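Long-range contacts in beta-N-acetylhexosaminidase (Streptomyces plicatus, PDB 1HP5), which probably hydrolyses terminal N-acetylhexosamine residues from glycoconjugates and oligosaccharides, as a family 20 glycosidase, and here holds a bicyclic thiazoline sugar in its active site: residues A[349-354]-A[365-370]; A[393-398]-A[413-418]; A[254-259]-A[317-322]. All coordinates share one frame; numbering follows the deposited sequence.

Along the chain the three contacts come in series, and none nests in or crosses another. Contact 3 closes first: the loop after strand 246-250, as it runs into helix 258-263, meets the loop after strand 313-315. Contact 1 follows, joining the ends of the neighbouring parallel strands 346-350 and 363-366. Contact 2 opens last and folds one long excursion, between strand 389-392 and helix 420-424, back on itself. Contact 1 touches both of the others, through backbone bonds such as Tyr366 O to Ser393 N and Trp350 N to Gly317 O. Contacts 2 and 3 do not meet, but all three touch the bound thiazoline.

Contact 1 of 3, residues A[349-354]-A[365-370]; sequences GWHQLA and QYWGLD. With NGT (3ar,5R,6S,7R,7ar-5-hydroxymethyl-2-methyl-5,6,7,7a-tetrahydro-3ah-pyrano[3,2-D]thiazole-6,7-diol), chain F.
Trp350 turns the edge of its six-membered ring toward the face of the Trp367 indole in an offset edge-to-face pair, the planes at 79° and Trp350 CE3 3.6 Å from Trp367 CD1. Both indoles present a face to the methyl carbon C8 of the thiazoline: it sits over the Trp350 ring, 3.4 Å from CD2, and also over Trp367, whose CE3 lies 3.5 Å from the sulfur S1. Broad, flat side chains suit this place, since two of them set at about a right angle make a corner for a small apolar group.

Each wall has a backing. Behind Trp367, on the face away from the ligand, comes CE1 of His351, while Gln352 OE1 takes the indole N-H at the ring edge, NE1 to OE1 2.8 Å and 161°, in the ring plane and on a carbonyl lone pair. The bend at chi2 (62°) turns the Gln352 amide back to that edge. Behind Trp350 runs the extended Gln365, its amide tilted against the opposite face of the indole, with OE1 offset toward the rim. The amide is gripped from outside at both ends, OE1 by His315 and NE2 by Glu444 and Ser393, and Trp350 NE1 bonds Glu250.

These residues stand at the carboxyl ends of two adjacent parallel strands of the TIM barrel, where such enzymes keep their active sites. Trp350 and Gln365 form a parallel bridge: Gln365 N donates to Gly349 O at 2.6 Å, and His351 N weakly to Gln365 O at 2.7 Å. Further out, Tyr366 CD1 lies over the His351 ring on the side opposite Gln352 NE2, and Glu376 of helix 374-385 holds His351 NE2.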
loop_
_atom_site.group_PDB
_atom_site.type_symbol
_atom_site.label_atom_id
_atom_site.label_comp_id
_atom_site.label_asym_id
_atom_site.label_seq_id
_atom_site.Cartn_x
_atom_site.Cartn_y
_atom_site.Cartn_z
ATOM N N GLY A 349 14.391 3.216 -4.772
ATOM C CA GLY A 349 15.134 1.973 -4.783
ATOM C C GLY A 349 15.192 1.395 -3.387
ATOM O O GLY A 349 14.910 2.095 -2.413
ATOM N N TRP A 350 15.529 0.114 -3.279
ATOM C CA TRP A 350 15.656 -0.499 -1.966
ATOM C C TRP A 350 16.903 0.153 -1.382
ATOM O O TRP A 350 17.688 0.738 -2.131
ATOM C CB TRP A 350 15.797 -2.015 -2.100
ATOM C CG TRP A 350 14.542 -2.633 -2.652
ATOM C CD1 TRP A 350 14.343 -3.104 -3.918
ATOM C CD2 TRP A 350 13.304 -2.820 -1.955
ATOM N NE1 TRP A 350 13.059 -3.579 -4.052
ATOM C CE2 TRP A 350 12.398 -3.418 -2.864
ATOM C CE3 TRP A 350 12.873 -2.548 -0.650
ATOM C CZ2 TRP A 350 11.084 -3.746 -2.509
ATOM C CZ3 TRP A 350 11.563 -2.878 -0.295
ATOM C CH2 TRP A 350 10.687 -3.469 -1.223
ATOM N N HIS A 351 17.105 0.064 -0.070
ATOM C CA HIS A 351 18.236 0.769 0.520
ATOM C C HIS A 351 19.650 0.414 0.050
ATOM O O HIS A 351 20.596 1.125 0.386
ATOM C CB HIS A 351 18.149 0.763 2.060
ATOM C CG HIS A 351 18.548 -0.527 2.704
ATOM N ND1 HIS A 351 17.675 -1.577 2.877
ATOM C CD2 HIS A 351 19.722 -0.917 3.255
ATOM C CE1 HIS A 351 18.292 -2.560 3.511
ATOM N NE2 HIS A 351 19.536 -2.184 3.752
ATOM N N GLN A 352 19.808 -0.653 -0.731
ATOM C CA GLN A 352 21.135 -0.984 -1.245
ATOM C C GLN A 352 21.572 0.170 -2.142
ATOM O O GLN A 352 22.765 0.373 -2.371
ATOM C CB GLN A 352 21.121 -2.273 -2.072
ATOM C CG GLN A 352 21.115 -3.559 -1.258
ATOM C CD GLN A 352 19.887 -3.677 -0.386
ATOM O OE1 GLN A 352 18.771 -3.419 -0.836
ATOM N NE2 GLN A 352 20.083 -4.073 0.866
ATOM N N LEU A 353 20.595 0.917 -2.652
ATOM C CA LEU A 353 20.871 2.058 -3.520
ATOM C C LEU A 353 21.664 3.118 -2.758
ATOM O O LEU A 353 22.402 3.901 -3.356
ATOM C CB LEU A 353 19.563 2.667 -4.046
ATOM C CG LEU A 353 19.680 3.864 -5.005
ATOM C CD1 LEU A 353 20.521 3.480 -6.224
ATOM C CD2 LEU A 353 18.288 4.313 -5.441
ATOM N N ALA A 354 21.508 3.136 -1.435
ATOM C CA ALA A 354 22.208 4.095 -0.589
ATOM C C ALA A 354 23.721 3.904 -0.695
ATOM O O ALA A 354 24.490 4.801 -0.358
ATOM C CB ALA A 354 21.765 3.937 0.859
ATOM N N GLN A 365 14.142 2.679 0.052
ATOM C CA GLN A 365 13.271 1.915 0.923
ATOM C C GLN A 365 14.108 0.968 1.765
ATOM O O GLN A 365 14.708 0.032 1.247
ATOM C CB GLN A 365 12.261 1.135 0.075
ATOM C CG GLN A 365 11.160 0.463 0.880
ATOM C CD GLN A 365 10.078 -0.145 -0.002
ATOM O OE1 GLN A 365 10.061 0.054 -1.224
ATOM N NE2 GLN A 365 9.164 -0.883 0.617
ATOM N N TYR A 366 14.145 1.229 3.068
ATOM C CA TYR A 366 14.906 0.420 4.007
ATOM C C TYR A 366 14.145 -0.836 4.398
ATOM O O TYR A 366 13.038 -0.751 4.932
ATOM C CB TYR A 366 15.199 1.223 5.271
ATOM C CG TYR A 366 15.924 0.423 6.323
ATOM C CD1 TYR A 366 17.285 0.143 6.199
ATOM C CD2 TYR A 366 15.249 -0.061 7.443
ATOM C CE1 TYR A 366 17.957 -0.595 7.165
ATOM C CE2 TYR A 366 15.911 -0.801 8.415
ATOM C CZ TYR A 366 17.265 -1.063 8.269
ATOM O OH TYR A 366 17.924 -1.794 9.229
ATOM N N TRP A 367 14.745 -1.999 4.151
ATOM C CA TRP A 367 14.095 -3.258 4.492
ATOM C C TRP A 367 14.915 -4.106 5.455
ATOM O O TRP A 367 14.741 -5.326 5.526
ATOM C CB TRP A 367 13.785 -4.071 3.228
ATOM C CG TRP A 367 14.967 -4.376 2.361
ATOM C CD1 TRP A 367 15.619 -3.513 1.530
ATOM C CD2 TRP A 367 15.625 -5.644 2.218
ATOM N NE1 TRP A 367 16.635 -4.159 0.877
ATOM C CE2 TRP A 367 16.665 -5.468 1.280
ATOM C CE3 TRP A 367 15.437 -6.908 2.792
ATOM C CZ2 TRP A 367 17.518 -6.514 0.899
ATOM C CZ3 TRP A 367 16.284 -7.949 2.414
ATOM C CH2 TRP A 367 17.311 -7.744 1.476
ATOM N N GLY A 368 15.807 -3.458 6.195
ATOM C CA GLY A 368 16.622 -4.183 7.151
ATOM C C GLY A 368 15.797 -4.528 8.375
ATOM O O GLY A 368 14.587 -4.319 8.394
ATOM N N LEU A 369 16.450 -5.063 9.398
ATOM C CA LEU A 369 15.776 -5.427 10.630
ATOM C C LEU A 369 16.719 -5.174 11.798
ATOM O O LEU A 369 17.807 -4.638 11.610
ATOM C CB LEU A 369 15.347 -6.898 10.596
ATOM C CG LEU A 369 16.160 -7.908 9.787
ATOM C CD1 LEU A 369 17.637 -7.665 9.972
ATOM C CD2 LEU A 369 15.785 -9.320 10.230
ATOM N N ASP A 370 16.311 -5.555 13.002
ATOM C CA ASP A 370 17.157 -5.333 14.169
ATOM C C ASP A 370 18.563 -5.907 14.021
ATOM O O ASP A 370 19.543 -5.219 14.299
ATOM C CB ASP A 370 16.496 -5.899 15.429
ATOM C CG ASP A 370 15.326 -5.059 15.896
ATOM O OD1 ASP A 370 15.162 -3.931 15.385
ATOM O OD2 ASP A 370 14.576 -5.519 16.781
HETATM C C1 NGT F . 13.577 -9.698 0.588
HETATM C C2 NGT F . 13.823 -9.786 -0.947
HETATM C C3 NGT F . 12.553 -10.301 -1.707
HETATM C C4 NGT F . 11.848 -11.457 -0.976
HETATM C C5 NGT F . 11.541 -11.055 0.483
HETATM C C6 NGT F . 10.863 -12.155 1.297
HETATM C C7 NGT F . 13.707 -7.518 -0.694
HETATM C C8 NGT F . 13.854 -6.037 -0.953
HETATM N N2 NGT F . 14.157 -8.448 -1.420
HETATM S S1 NGT F . 12.846 -7.998 0.771
HETATM O O3 NGT F . 12.910 -10.692 -3.024
HETATM O O4 NGT F . 10.648 -11.773 -1.659
HETATM O O5 NGT F . 12.792 -10.688 1.183
HETATM O O6 NGT F . 10.455 -11.663 2.574
#

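Contact 2 of 3, residues A[393-398]-A[413-418]; sequences SPADRT and SWAGYV. With NGT (3ar,5R,6S,7R,7ar-5-hydroxymethyl-2-methyl-5,6,7,7a-tetrahydro-3ah-pyrano[3,2-D]thiazole-6,7-diol), chain F.
Ala395 sets its methyl group against the outer end of the Trp414 indole, CB to CH2 3.3 Å, and also lies 3.8 Å from the methyl of Ala415 (CB to CB). That second methyl rests over the rim of one face of the Trp414 ring. Two alanines suit the site because the indole and the two backbones approach closely here, and a bare methyl fits between them.

Most of the other touches across the contact set carbon against backbone oxygen. Val418 spreads its two branches against the carbonyl oxygens of the other segment, CG2 3.6 Å from Asp396 O and CG1 3.8 Å from Arg397 O. In return Asp396 CB lies 3.5 Å from Ala415 O.

Hydrogen bonds shape each segment separately rather than joining the two. Pro394 O accepts from both Arg397 N and Thr398 N, and Gly416 N closes the type I turn begun at Ser413. Gly416, the last residue of that turn, has backbone angles (phi 88°) at which a CB would press on the preceding carbonyl oxygen, and glycine avoids this. Asp396 OD2 is taken by Arg422 in a salt bridge and by the N-H of Asp370.

Toward the ligand the bond is polar: Trp414 NE1 donates to O6 of the thiazoline sugar at 2.9 Å and an almost straight 170°, with O6 in the ring plane. Trp414 CG lies between the backbone N and the carbonyl carbon (chi1 65°), which swings the indole toward both Ala395 and the sugar.

This long barrel loop thus has a division of labour: its halves meet by van der Waals contact, while one directional N-H is kept for the hydroxymethyl group of the sugar.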
loop_
_atom_site.group_PDB
_atom_site.type_symbol
_atom_site.label_atom_id
_atom_site.label_comp_id
_atom_site.label_asym_id
_atom_site.label_seq_id
_atom_site.Cartn_x
_atom_site.Cartn_y
_atom_site.Cartn_z
ATOM N N SER A 393 10.390 0.151 5.849
ATOM C CA SER A 393 9.634 -1.095 5.779
ATOM C C SER A 393 10.537 -2.198 6.331
ATOM O O SER A 393 11.015 -3.052 5.591
ATOM C CB SER A 393 9.215 -1.398 4.331
ATOM O OG SER A 393 10.333 -1.621 3.488
ATOM N N PRO A 394 10.803 -2.168 7.648
ATOM C CA PRO A 394 11.658 -3.174 8.290
ATOM C C PRO A 394 11.089 -4.577 8.109
ATOM O O PRO A 394 9.893 -4.798 8.311
ATOM C CB PRO A 394 11.669 -2.740 9.758
ATOM C CG PRO A 394 11.444 -1.253 9.678
ATOM C CD PRO A 394 10.373 -1.148 8.619
ATOM N N ALA A 395 11.951 -5.521 7.740
ATOM C CA ALA A 395 11.537 -6.902 7.510
ATOM C C ALA A 395 10.981 -7.570 8.763
ATOM O O ALA A 395 10.153 -8.478 8.672
ATOM C CB ALA A 395 12.709 -7.709 6.958
ATOM N N ASP A 396 11.427 -7.133 9.937
ATOM C CA ASP A 396 10.924 -7.718 11.176
ATOM C C ASP A 396 9.859 -6.813 11.793
ATOM O O ASP A 396 9.597 -6.865 12.998
ATOM C CB ASP A 396 12.066 -7.943 12.171
ATOM C CG ASP A 396 12.802 -6.662 12.520
ATOM O OD1 ASP A 396 12.593 -5.639 11.831
ATOM O OD2 ASP A 396 13.606 -6.682 13.480
ATOM N N ARG A 397 9.247 -5.985 10.954
ATOM C CA ARG A 397 8.211 -5.070 11.415
ATOM C C ARG A 397 6.984 -5.000 10.510
ATOM O O ARG A 397 5.871 -5.289 10.945
ATOM C CB ARG A 397 8.775 -3.650 11.554
ATOM C CG ARG A 397 9.848 -3.473 12.617
ATOM C CD ARG A 397 9.271 -3.566 14.019
ATOM N NE ARG A 397 10.266 -3.208 15.028
ATOM C CZ ARG A 397 10.021 -3.126 16.332
ATOM N NH1 ARG A 397 8.803 -3.378 16.800
ATOM N NH2 ARG A 397 10.996 -2.788 17.171
ATOM N N THR A 398 7.190 -4.630 9.249
ATOM C CA THR A 398 6.071 -4.449 8.329
ATOM C C THR A 398 5.901 -5.429 7.174
ATOM O O THR A 398 5.007 -5.251 6.348
ATOM C CB THR A 398 6.108 -3.032 7.742
ATOM O OG1 THR A 398 7.219 -2.919 6.845
ATOM C CG2 THR A 398 6.272 -2.006 8.861
ATOM N N SER A 413 10.234 -16.751 7.465
ATOM C CA SER A 413 10.698 -16.496 8.820
ATOM C C SER A 413 12.162 -16.096 8.871
ATOM O O SER A 413 12.776 -16.123 9.934
ATOM C CB SER A 413 10.491 -17.743 9.679
ATOM O OG SER A 413 11.234 -18.838 9.163
ATOM N N TRP A 414 12.723 -15.723 7.727
ATOM C CA TRP A 414 14.122 -15.342 7.690
ATOM C C TRP A 414 14.382 -14.124 8.565
ATOM O O TRP A 414 15.481 -13.959 9.087
ATOM C CB TRP A 414 14.579 -15.065 6.252
ATOM C CG TRP A 414 13.918 -13.891 5.590
ATOM C CD1 TRP A 414 12.784 -13.905 4.824
ATOM C CD2 TRP A 414 14.367 -12.531 5.616
ATOM N NE1 TRP A 414 12.506 -12.638 4.367
ATOM C CE2 TRP A 414 13.460 -11.776 4.838
ATOM C CE3 TRP A 414 15.451 -11.878 6.219
ATOM C CZ2 TRP A 414 13.604 -10.395 4.645
ATOM C CZ3 TRP A 414 15.595 -10.506 6.027
ATOM C CH2 TRP A 414 14.675 -9.780 5.246
ATOM N N ALA A 415 13.367 -13.280 8.730
ATOM C CA ALA A 415 13.501 -12.084 9.552
ATOM C C ALA A 415 12.946 -12.339 10.952
ATOM O O ALA A 415 12.679 -11.402 11.707
ATOM C CB ALA A 415 12.757 -10.920 8.904
ATOM N N GLY A 416 12.782 -13.614 11.295
ATOM C CA GLY A 416 12.239 -13.961 12.594
ATOM C C GLY A 416 10.724 -14.005 12.515
ATOM O O GLY A 416 10.154 -14.068 11.427
ATOM N N TYR A 417 10.066 -13.975 13.666
ATOM C CA TYR A 417 8.613 -14.010 13.711
ATOM C C TYR A 417 8.098 -12.619 14.060
ATOM O O TYR A 417 8.719 -11.901 14.837
ATOM C CB TYR A 417 8.167 -15.053 14.735
ATOM C CG TYR A 417 8.649 -16.433 14.363
ATOM C CD1 TYR A 417 8.181 -17.062 13.208
ATOM C CD2 TYR A 417 9.617 -17.089 15.125
ATOM C CE1 TYR A 417 8.667 -18.309 12.816
ATOM C CE2 TYR A 417 10.111 -18.340 14.741
ATOM C CZ TYR A 417 9.632 -18.939 13.586
ATOM O OH TYR A 417 10.116 -20.162 13.191
ATOM N N VAL A 418 6.969 -12.228 13.477
ATOM C CA VAL A 418 6.443 -10.893 13.724
ATOM C C VAL A 418 4.978 -10.889 14.123
ATOM O O VAL A 418 4.092 -10.929 13.266
ATOM C CB VAL A 418 6.626 -9.993 12.473
ATOM C CG1 VAL A 418 6.160 -8.564 12.768
ATOM C CG2 VAL A 418 8.084 -10.001 12.040
HETATM C C1 NGT F . 13.577 -9.698 0.588
HETATM C C2 NGT F . 13.823 -9.786 -0.947
HETATM C C3 NGT F . 12.553 -10.301 -1.707
HETATM C C4 NGT F . 11.848 -11.457 -0.976
HETATM C C5 NGT F . 11.541 -11.055 0.483
HETATM C C6 NGT F . 10.863 -12.155 1.297
HETATM C C7 NGT F . 13.707 -7.518 -0.694
HETATM C C8 NGT F . 13.854 -6.037 -0.953
HETATM N N2 NGT F . 14.157 -8.448 -1.420
HETATM S S1 NGT F . 12.846 -7.998 0.771
HETATM O O3 NGT F . 12.910 -10.692 -3.024
HETATM O O4 NGT F . 10.648 -11.773 -1.659
HETATM O O5 NGT F . 12.792 -10.688 1.183
HETATM O O6 NGT F . 10.455 -11.663 2.574
#

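Contact 3 of 3, residues A[254-259]-A[317-322]; sequences PGHTNA and GGDEAH. With NGT (3ar,5R,6S,7R,7ar-5-hydroxymethyl-2-methyl-5,6,7,7a-tetrahydro-3ah-pyrano[3,2-D]thiazole-6,7-diol), chain F.
His256 meets Glu320 edge-on, its ring and the carboxylate nearly coplanar with planes 12° apart. The setting is the catalytic barrel of family 20, whose members carry an adjacent Asp-Glu pair in the loop after a barrel strand; Asp319 and Glu320 match it, and as in relatives they probably assist the acetamido group and act as general acid, respectively.

His256 NE2 donates to Glu320 OE1 at 2.6 Å and 149°, in the ring plane and on the anti lone pair, away from the other oxygen. Extended beyond CG (chi2 179°), the glutamate chain brings OE1 up to the NE2 edge of the ring, where it also comes within 3.1 Å of C2 of the thiazoline. Imidazole suits this place because its two nitrogens point apart: ND1 is bonded by Asp197, which fixes the ring's rotation while NE2 serves Glu320.

Asp319 crosses His256 at about a right angle, although the planes of its carboxylate and the ring are almost parallel. Its OD2 lies 3.1 Å from His256 NE2, but the angle is too poor for a bond. The same OD2 is 2.6 Å from N2 of the thiazoline, which probably corresponds to the nitrogen of the substrate's acetamido group.

At the base of these side chains the backbones come close. Gly255 has only hydrogens to set against Ala321, whose small methyl touches the Pro254 ring, CB to CG 3.9 Å. One water bridges Gly255 N and Asp319 O; a second accepts from His256 N at 3.1 Å and donates to Glu320 O at 2.8 Å.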
loop_
_atom_site.group_PDB
_atom_site.type_symbol
_atom_site.label_atom_id
_atom_site.label_comp_id
_atom_site.label_asym_id
_atom_site.label_seq_id
_atom_site.Cartn_x
_atom_site.Cartn_y
_atom_site.Cartn_z
ATOM N N PRO A 254 19.734 -4.241 -10.661
ATOM C CA PRO A 254 20.105 -5.231 -11.681
ATOM C C PRO A 254 19.877 -6.676 -11.237
ATOM O O PRO A 254 20.047 -7.605 -12.027
ATOM C CB PRO A 254 21.577 -4.929 -11.922
ATOM C CG PRO A 254 22.053 -4.614 -10.526
ATOM C CD PRO A 254 20.937 -3.708 -9.990
ATOM N N GLY A 255 19.507 -6.865 -9.973
ATOM C CA GLY A 255 19.254 -8.209 -9.473
ATOM C C GLY A 255 17.785 -8.583 -9.619
ATOM O O GLY A 255 16.988 -7.764 -10.086
ATOM N N HIS A 256 17.421 -9.804 -9.223
ATOM C CA HIS A 256 16.033 -10.266 -9.328
ATOM C C HIS A 256 15.520 -10.050 -10.752
ATOM O O HIS A 256 14.371 -9.645 -10.964
ATOM C CB HIS A 256 15.151 -9.501 -8.336
ATOM C CG HIS A 256 15.303 -9.960 -6.920
ATOM N ND1 HIS A 256 14.662 -11.076 -6.430
ATOM C CD2 HIS A 256 16.050 -9.475 -5.898
ATOM C CE1 HIS A 256 15.005 -11.261 -5.167
ATOM N NE2 HIS A 256 15.847 -10.304 -4.820
ATOM N N THR A 257 16.375 -10.347 -11.722
ATOM C CA THR A 257 16.045 -10.145 -13.128
ATOM C C THR A 257 15.993 -11.406 -13.991
ATOM O O THR A 257 16.032 -11.310 -15.216
ATOM C CB THR A 257 17.061 -9.172 -13.754
ATOM O OG1 THR A 257 18.390 -9.575 -13.386
ATOM C CG2 THR A 257 16.829 -7.757 -13.249
ATOM N N ASN A 258 15.875 -12.582 -13.382
ATOM C CA ASN A 258 15.861 -13.798 -14.191
ATOM C C ASN A 258 14.769 -13.891 -15.250
ATOM O O ASN A 258 15.019 -14.406 -16.339
ATOM C CB ASN A 258 15.797 -15.056 -13.328
ATOM C CG ASN A 258 16.213 -16.295 -14.106
ATOM O OD1 ASN A 258 17.386 -16.451 -14.451
ATOM N ND2 ASN A 258 15.254 -17.162 -14.412
ATOM N N ALA A 259 13.564 -13.408 -14.950
ATOM C CA ALA A 259 12.482 -13.480 -15.931
ATOM C C ALA A 259 12.895 -12.780 -17.225
ATOM O O ALA A 259 12.656 -13.287 -18.326
ATOM C CB ALA A 259 11.215 -12.851 -15.369
ATOM N N GLY A 317 14.120 -0.986 -7.769
ATOM C CA GLY A 317 14.629 -2.035 -6.899
ATOM C C GLY A 317 16.084 -1.868 -6.491
ATOM O O GLY A 317 16.446 -0.872 -5.871
ATOM N N GLY A 318 16.913 -2.855 -6.823
ATOM C CA GLY A 318 18.324 -2.784 -6.484
ATOM C C GLY A 318 18.723 -3.660 -5.309
ATOM O O GLY A 318 19.858 -3.603 -4.835
ATOM N N ASP A 319 17.788 -4.483 -4.849
ATOM C CA ASP A 319 18.027 -5.370 -3.723
ATOM C C ASP A 319 18.665 -6.685 -4.137
ATOM O O ASP A 319 18.462 -7.172 -5.250
ATOM C CB ASP A 319 16.705 -5.688 -3.016
ATOM C CG ASP A 319 15.726 -6.423 -3.925
ATOM O OD1 ASP A 319 15.466 -5.916 -5.035
ATOM O OD2 ASP A 319 15.220 -7.505 -3.539
ATOM N N GLU A 320 19.449 -7.242 -3.223
ATOM C CA GLU A 320 20.080 -8.541 -3.415
ATOM C C GLU A 320 20.698 -8.823 -4.776
ATOM O O GLU A 320 20.464 -9.883 -5.359
ATOM C CB GLU A 320 19.058 -9.631 -3.084
ATOM C CG GLU A 320 18.283 -9.327 -1.807
ATOM C CD GLU A 320 17.250 -10.382 -1.469
ATOM O OE1 GLU A 320 16.421 -10.728 -2.344
ATOM O OE2 GLU A 320 17.261 -10.859 -0.318
ATOM N N ALA A 321 21.467 -7.875 -5.299
ATOM C CA ALA A 321 22.144 -8.100 -6.571
ATOM C C ALA A 321 23.449 -8.781 -6.159
ATOM O O ALA A 321 24.535 -8.269 -6.408
ATOM C CB ALA A 321 22.431 -6.779 -7.263
ATOM N N HIS A 322 23.325 -9.942 -5.522
ATOM C CA HIS A 322 24.485 -10.674 -5.028
ATOM C C HIS A 322 25.401 -11.292 -6.081
ATOM O O HIS A 322 26.500 -11.744 -5.758
ATOM C CB HIS A 322 24.028 -11.740 -4.031
ATOM C CG HIS A 322 23.279 -11.177 -2.864
ATOM N ND1 HIS A 322 23.680 -10.033 -2.209
ATOM C CD2 HIS A 322 22.165 -11.607 -2.224
ATOM C CE1 HIS A 322 22.846 -9.781 -1.215
ATOM N NE2 HIS A 322 21.918 -10.721 -1.203
HETATM C C1 NGT F . 13.577 -9.698 0.588
HETATM C C2 NGT F . 13.823 -9.786 -0.947
HETATM C C3 NGT F . 12.553 -10.301 -1.707
HETATM C C4 NGT F . 11.848 -11.457 -0.976
HETATM C C5 NGT F . 11.541 -11.055 0.483
HETATM C C6 NGT F . 10.863 -12.155 1.297
HETATM C C7 NGT F . 13.707 -7.518 -0.694
HETATM C C8 NGT F . 13.854 -6.037 -0.953
HETATM N N2 NGT F . 14.157 -8.448 -1.420
HETATM S S1 NGT F . 12.846 -7.998 0.771
HETATM O O3 NGT F . 12.910 -10.692 -3.024
HETATM O O4 NGT F . 10.648 -11.773 -1.659
HETATM O O5 NGT F . 12.792 -10.688 1.183
HETATM O O6 NGT F . 10.455 -11.663 2.574
HETATM O O HOH W 1 18.354 -5.677 -7.818
HETATM O O HOH W 2 19.830 -11.153 -7.782
#